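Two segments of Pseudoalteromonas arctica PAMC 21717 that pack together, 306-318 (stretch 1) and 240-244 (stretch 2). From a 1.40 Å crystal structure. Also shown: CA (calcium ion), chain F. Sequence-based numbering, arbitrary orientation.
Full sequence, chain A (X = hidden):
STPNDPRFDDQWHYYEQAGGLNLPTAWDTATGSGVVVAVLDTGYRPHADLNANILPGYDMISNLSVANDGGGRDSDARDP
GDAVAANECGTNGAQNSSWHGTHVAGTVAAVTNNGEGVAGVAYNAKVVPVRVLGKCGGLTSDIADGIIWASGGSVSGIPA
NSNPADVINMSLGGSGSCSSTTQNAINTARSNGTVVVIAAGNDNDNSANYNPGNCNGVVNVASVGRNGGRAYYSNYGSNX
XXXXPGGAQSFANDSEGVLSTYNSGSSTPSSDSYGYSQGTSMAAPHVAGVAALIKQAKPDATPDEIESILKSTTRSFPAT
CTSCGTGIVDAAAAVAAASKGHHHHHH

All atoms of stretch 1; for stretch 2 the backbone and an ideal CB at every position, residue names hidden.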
ATOM      1  N   ILE A 306       6.091   7.859 -14.180  1.00  6.42           N
ATOM      2  CA  ILE A 306       4.905   7.541 -13.384  1.00  6.24           C
ATOM      3  C   ILE A 306       4.721   8.516 -12.258  1.00  6.10           C
ATOM      4  O   ILE A 306       3.611   9.039 -12.048  1.00  6.06           O
ATOM      5  CB  ILE A 306       4.893   6.084 -12.923  1.00  6.43           C
ATOM      6  CG1 ILE A 306       4.966   5.119 -14.081  1.00  7.60           C
ATOM      7  CG2 ILE A 306       3.735   5.858 -11.970  1.00  6.81           C
ATOM      8  CD1 ILE A 306       5.125   3.653 -13.671  1.00  9.44           C
ATOM      9  N   GLU A 307       5.796   8.829 -11.543  1.00  5.36           N
ATOM     10  CA  GLU A 307       5.702   9.845 -10.485  1.00  5.91           C
ATOM     11  C   GLU A 307       5.207  11.175 -11.069  1.00  6.29           C
ATOM     12  O   GLU A 307       4.389  11.872 -10.486  1.00  6.06           O
ATOM     13  CB  GLU A 307       7.030   9.988  -9.772  1.00  6.04           C
ATOM     14  CG  GLU A 307       7.017  11.056  -8.671  1.00  6.50           C
ATOM     15  CD  GLU A 307       8.150  11.004  -7.747  1.00  6.78           C
ATOM     16  OE1 GLU A 307       9.146  10.271  -7.951  1.00  8.29           O
ATOM     17  OE2 GLU A 307       8.112  11.749  -6.723  1.00  8.00           O
ATOM     18  N   SER A 308       5.808  11.572 -12.199  1.00  6.64           N
ATOM     19  CA  SER A 308       5.411  12.854 -12.836  1.00  6.71           C
ATOM     20  C   SER A 308       3.954  12.829 -13.201  1.00  6.54           C
ATOM     21  O   SER A 308       3.243  13.847 -12.965  1.00  6.90           O
ATOM     22  CB  SER A 308       6.306  13.135 -13.952  1.00  7.69           C
ATOM     23  OG  SER A 308       5.878  14.431 -14.515  1.00 10.04           O
ATOM     24  N   ILE A 309       3.427  11.803 -13.783  1.00  6.16           N
ATOM     25  CA  ILE A 309       2.020  11.736 -14.143  1.00  6.64           C
ATOM     26  C   ILE A 309       1.166  11.820 -12.920  1.00  6.27           C
ATOM     27  O   ILE A 309       0.186  12.612 -12.868  1.00  6.75           O
ATOM     28  CB  ILE A 309       1.710  10.438 -14.977  1.00  6.57           C
ATOM     29  CG1 ILE A 309       2.334  10.538 -16.347  1.00  6.97           C
ATOM     30  CG2 ILE A 309       0.208  10.244 -15.092  1.00  6.81           C
ATOM     31  CD1 ILE A 309       2.461   9.210 -17.081  1.00  8.33           C
ATOM     32  N   LEU A 310       1.479  11.083 -11.851  1.00  5.73           N
ATOM     33  CA  LEU A 310       0.700  11.117 -10.598  1.00  5.65           C
ATOM     34  C   LEU A 310       0.675  12.532 -10.071  1.00  5.38           C
ATOM     35  O   LEU A 310      -0.383  13.043  -9.660  1.00  6.89           O
ATOM     36  CB  LEU A 310       1.317  10.218  -9.566  1.00  6.02           C
ATOM     37  CG  LEU A 310       1.089   8.709  -9.793  1.00  6.51           C
ATOM     38  CD1 LEU A 310       2.050   7.893  -8.888  1.00  6.25           C
ATOM     39  CD2 LEU A 310      -0.349   8.268  -9.534  1.00  7.00           C
ATOM     40  N   LYS A 311       1.827  13.206  -9.991  1.00  5.28           N
ATOM     41  CA  LYS A 311       1.957  14.539  -9.392  1.00  6.39           C
ATOM     42  C   LYS A 311       1.302  15.601 -10.274  1.00  6.53           C
ATOM     43  O   LYS A 311       0.748  16.566  -9.746  1.00  6.86           O
ATOM     44  CB  LYS A 311       3.393  14.899  -9.164  1.00  7.16           C
ATOM     45  CG  LYS A 311       4.059  14.040  -8.064  1.00  7.70           C
ATOM     46  CD  LYS A 311       5.535  14.425  -7.788  1.00  8.49           C
ATOM     47  CE  LYS A 311       5.570  15.753  -7.131  1.00  8.72           C
ATOM     48  NZ  LYS A 311       6.914  15.957  -6.494  1.00 10.42           N
ATOM     49  N   SER A 312       1.385  15.437 -11.582  1.00  6.60           N
ATOM     50  CA  SER A 312       0.962  16.527 -12.482  1.00  6.43           C
ATOM     51  C   SER A 312      -0.509  16.530 -12.740  1.00  6.94           C
ATOM     52  O   SER A 312      -1.008  17.496 -13.326  0.84  4.99           O
ATOM     53  CB  SER A 312       1.739  16.454 -13.792  1.00  7.74           C
ATOM     54  OG  SER A 312       3.145  16.449 -13.669  1.00 10.04           O
ATOM     55  N   THR A 313      -1.243  15.477 -12.398  1.00  6.28           N
ATOM     56  CA  THR A 313      -2.663  15.321 -12.693  1.00  6.51           C
ATOM     57  C   THR A 313      -3.562  15.335 -11.491  1.00  6.04           C
ATOM     58  O   THR A 313      -4.726  15.003 -11.581  1.00  6.98           O
ATOM     59  CB  THR A 313      -2.923  14.056 -13.547  1.00  7.06           C
ATOM     60  OG1 THR A 313      -2.569  12.912 -12.758  1.00  6.87           O
ATOM     61  CG2 THR A 313      -2.125  14.074 -14.830  1.00  7.21           C
ATOM     62  N   THR A 314      -3.028  15.704 -10.327  1.00  5.53           N
ATOM     63  CA  THR A 314      -3.837  15.715  -9.120  1.00  5.86           C
ATOM     64  C   THR A 314      -4.938  16.839  -9.225  1.00  5.98           C
ATOM     65  O   THR A 314      -4.788  17.807 -10.007  1.00  6.10           O
ATOM     66  CB  THR A 314      -3.018  15.985  -7.866  1.00  5.70           C
ATOM     67  OG1 THR A 314      -2.287  17.213  -8.046  1.00  5.91           O
ATOM     68  CG2 THR A 314      -2.085  14.910  -7.530  1.00  6.21           C
ATOM     69  N   ARG A 315      -5.924  16.675  -8.426  1.00  5.82           N
ATOM     70  CA  ARG A 315      -7.034  17.634  -8.324  1.00  6.20           C
ATOM     71  C   ARG A 315      -6.926  18.384  -7.031  1.00  6.19           C
ATOM     72  O   ARG A 315      -6.152  18.075  -6.124  1.00  7.00           O
ATOM     73  CB  ARG A 315      -8.390  16.919  -8.426  1.00  8.53           C
ATOM     74  CG  ARG A 315      -8.800  16.113  -7.164  1.00  9.97           C
ATOM     75  CD  ARG A 315     -10.068  15.415  -7.226  1.00 12.40           C
ATOM     76  NE  ARG A 315     -10.198  14.641  -6.034  1.00 10.79           N
ATOM     77  CZ  ARG A 315     -10.783  14.898  -4.918  1.00  9.69           C
ATOM     78  NH1 ARG A 315     -11.061  13.907  -4.089  1.00  8.07           N
ATOM     79  NH2 ARG A 315     -11.141  16.119  -4.474  1.00 10.01           N
ATOM     80  N   SER A 316      -7.681  19.499  -6.922  1.00  6.71           N
ATOM     81  CA  SER A 316      -7.650  20.384  -5.799  1.00  7.17           C
ATOM     82  C   SER A 316      -8.119  19.734  -4.513  1.00  6.47           C
ATOM     83  O   SER A 316      -8.993  18.873  -4.527  1.00  7.28           O
ATOM     84  CB  SER A 316      -8.498  21.661  -6.041  1.00  8.10           C
ATOM     85  OG  SER A 316      -7.988  22.429  -7.146  1.00 11.12           O
ATOM     86  N   PHE A 317      -7.624  20.279  -3.432  1.00  6.53           N
ATOM     87  CA  PHE A 317      -8.118  19.930  -2.115  1.00  7.00           C
ATOM     88  C   PHE A 317      -9.415  20.715  -1.780  1.00  7.64           C
ATOM     89  O   PHE A 317      -9.328  21.937  -1.794  1.00 10.43           O
ATOM     90  CB  PHE A 317      -7.085  20.219  -1.038  1.00  7.78           C
ATOM     91  CG  PHE A 317      -5.832  19.394  -1.117  1.00  7.47           C
ATOM     92  CD1 PHE A 317      -5.817  18.073  -0.716  1.00  7.22           C
ATOM     93  CD2 PHE A 317      -4.676  19.980  -1.583  1.00  7.40           C
ATOM     94  CE1 PHE A 317      -4.629  17.382  -0.814  1.00  7.90           C
ATOM     95  CE2 PHE A 317      -3.506  19.251  -1.707  1.00  7.89           C
ATOM     96  CZ  PHE A 317      -3.498  17.986  -1.313  1.00  7.19           C
ATOM     97  N   PRO A 318     -10.479  20.063  -1.450  1.00  7.94           N
ATOM     98  CA  PRO A 318     -11.712  20.861  -1.100  1.00  8.97           C
ATOM     99  C   PRO A 318     -11.655  21.313   0.317  1.00  9.38           C
ATOM    100  O   PRO A 318     -12.568  22.095   0.675  1.00 11.72           O
ATOM    101  CB  PRO A 318     -12.827  19.890  -1.338  1.00 11.29           C
ATOM    102  CG  PRO A 318     -12.285  18.584  -1.337  1.00 11.80           C
ATOM    103  CD  PRO A 318     -10.805  18.640  -1.748  1.00  8.76           C
ATOM    104  N   UNK A 240       6.302  15.462   0.547  1.00  5.51           N
ATOM    105  CA  UNK A 240       5.033  14.784   0.115  1.00  5.58           C
ATOM    106  C   UNK A 240       4.902  15.105  -1.348  1.00  5.85           C
ATOM    107  O   UNK A 240       5.001  16.285  -1.794  1.00  6.58           O
ATOM    108  CB  UNK A 240       3.803  15.245   0.900  1.00  5.58           C
ATOM    109  N   UNK A 241       4.637  14.047  -2.142  1.00  4.84           N
ATOM    110  CA  UNK A 241       4.404  14.244  -3.556  1.00  4.69           C
ATOM    111  C   UNK A 241       2.986  14.467  -3.892  1.00  4.79           C
ATOM    112  O   UNK A 241       2.596  15.353  -4.711  1.00  5.54           O
ATOM    113  CB  UNK A 241       4.922  13.046  -4.354  1.00  4.69           C
ATOM    114  N   UNK A 242       2.079  13.650  -3.322  1.00  4.88           N
ATOM    115  CA  UNK A 242       0.620  13.651  -3.566  1.00  5.17           C
ATOM    116  C   UNK A 242      -0.095  13.217  -2.306  1.00  4.22           C
ATOM    117  O   UNK A 242       0.528  12.676  -1.389  1.00  4.97           O
ATOM    118  CB  UNK A 242       0.247  12.732  -4.731  1.00  5.17           C
ATOM    119  N   UNK A 243      -1.410  13.436  -2.288  1.00  4.58           N
ATOM    120  CA  UNK A 243      -2.258  12.891  -1.279  1.00  4.33           C
ATOM    121  C   UNK A 243      -3.256  11.929  -1.848  1.00  4.70           C
ATOM    122  O   UNK A 243      -3.617  12.020  -3.020  1.00  4.82           O
ATOM    123  CB  UNK A 243      -2.975  14.014  -0.527  1.00  4.33           C
ATOM    124  N   UNK A 244      -3.803  11.085  -0.982  1.00  4.29           N
ATOM    125  CA  UNK A 244      -4.880  10.152  -1.380  1.00  4.48           C
ATOM    126  C   UNK A 244      -5.707   9.860  -0.140  1.00  4.43           C
ATOM    127  O   UNK A 244      -5.198  10.041   0.982  1.00  4.44           O
ATOM    128  CB  UNK A 244      -4.325   8.861  -1.986  1.00  4.48           C
TER
HETATM  129 CA    CA F 804       9.231  12.065  -4.531  1.00  6.14          CA

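At position 240 the CA-to-CB bond points sideways, and no atom of stretch 1 lies within 5.5 Å of the ideal CB. With phi/psi of -73/132, the backbone accepts almost any side chain, so this contact sets no rule here. The deposited residue is Ile240, whose side-chain end leads away from stretch 1.

Position 241 is the most demanding. Its CB points toward the helix, and the ideal CB lies 3.8 Å from Lys311 CD and 4.2 Å from Glu307 OE2. One helical turn thus presents an ammonium and a carboxylate to the same place, and a calcium ion already sits on Glu307 OE2 at 2.5 Å. A second acidic group would suit both cations; Asp has the short reach this close CB calls for, while Asn could offer oxygen to the metal without the charge. The deposited residue is Asp241. It binds calcium with both carboxylate oxygens, OD2 at 2.4 Å and OD1 at 2.8 Å. Lys311 NZ donates a hydrogen bond to Asp241 OD1 at 2.8 Å, part of a salt bridge. Asp241 OD1 comes within 3.2 Å of Glu307 OE2, a meeting of like charges that the shared metal makes tolerable.

Position 242 is extended, at -149/167, and its CB points toward the end of the helix. The ideal CB has Thr314 CG2 at 4.2 Å, Leu310 O at 5.0 Å and Lys311 CG at 5.2 Å, so what stretch 1 offers is chiefly a methyl and a methylene, with a carbonyl nearby. A compact apolar residue fits: Val or Ile, which favor extended backbone, or perhaps Thr. The deposited residue is Val242, with chi1 in m. Its CG1 lies 3.8 Å from Lys311 CA, 3.8 Å from Leu310 O and 3.8 Å from Thr314 CG2, joining the last helical turn to the loop beyond it.

At position 243 the CB also points toward stretch 1, but there Phe317 CE1 is only 3.8 Å from the ideal CB. A methyl group already completes that contact, so Ala suits it well; Ser or Gly would also be small enough, at the cost of apolar contact. The deposited residue is Ala243, whose CB meets the edge of the Phe317 ring, near its plane, 3.8 Å from Phe317 CE1.

Position 244 points away, with nothing of stretch 1 within 5.5 Å of its ideal CB, so its choice is left to other surroundings. The deposited residue is Ala244.

Stretch 2, residues 240-244: IDVAA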
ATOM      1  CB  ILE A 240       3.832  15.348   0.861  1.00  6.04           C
ATOM      2  CG1 ILE A 240       3.957  15.090   2.412  1.00  6.64           C
ATOM      3  CG2 ILE A 240       2.562  14.681   0.335  1.00  5.76           C
ATOM      4  CD1 ILE A 240       4.011  13.736   2.880  1.00  6.75           C
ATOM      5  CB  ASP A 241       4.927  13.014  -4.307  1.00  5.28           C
ATOM      6  CG  ASP A 241       6.421  12.888  -4.169  1.00  6.11           C
ATOM      7  OD1 ASP A 241       7.142  13.878  -4.586  1.00  7.19           O
ATOM      8  OD2 ASP A 241       6.978  11.875  -3.694  1.00  6.73           O
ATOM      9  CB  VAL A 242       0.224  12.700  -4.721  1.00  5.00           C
ATOM     10  CG1 VAL A 242       0.908  13.081  -6.040  1.00  5.57           C
ATOM     11  CG2 VAL A 242       0.540  11.254  -4.366  1.00  5.54           C
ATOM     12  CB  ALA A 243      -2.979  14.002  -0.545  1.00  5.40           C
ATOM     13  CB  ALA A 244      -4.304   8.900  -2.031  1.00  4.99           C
TER
HETATM   14  O   HOH W   1      10.985  11.177  -6.119  1.00 10.17           O
HETATM   15  O   HOH W   2       9.015  14.663  -3.339  1.00102.83           O
HETATM   16  O   HOH W   3      10.284  14.077  -5.250  1.00 10.46           O
HETATM   17  O   HOH W   4       9.354  13.021  -2.277  1.00 11.53           O
HETATM   18  O   HOH W   5      11.288  11.289  -3.266  1.00  9.20           O
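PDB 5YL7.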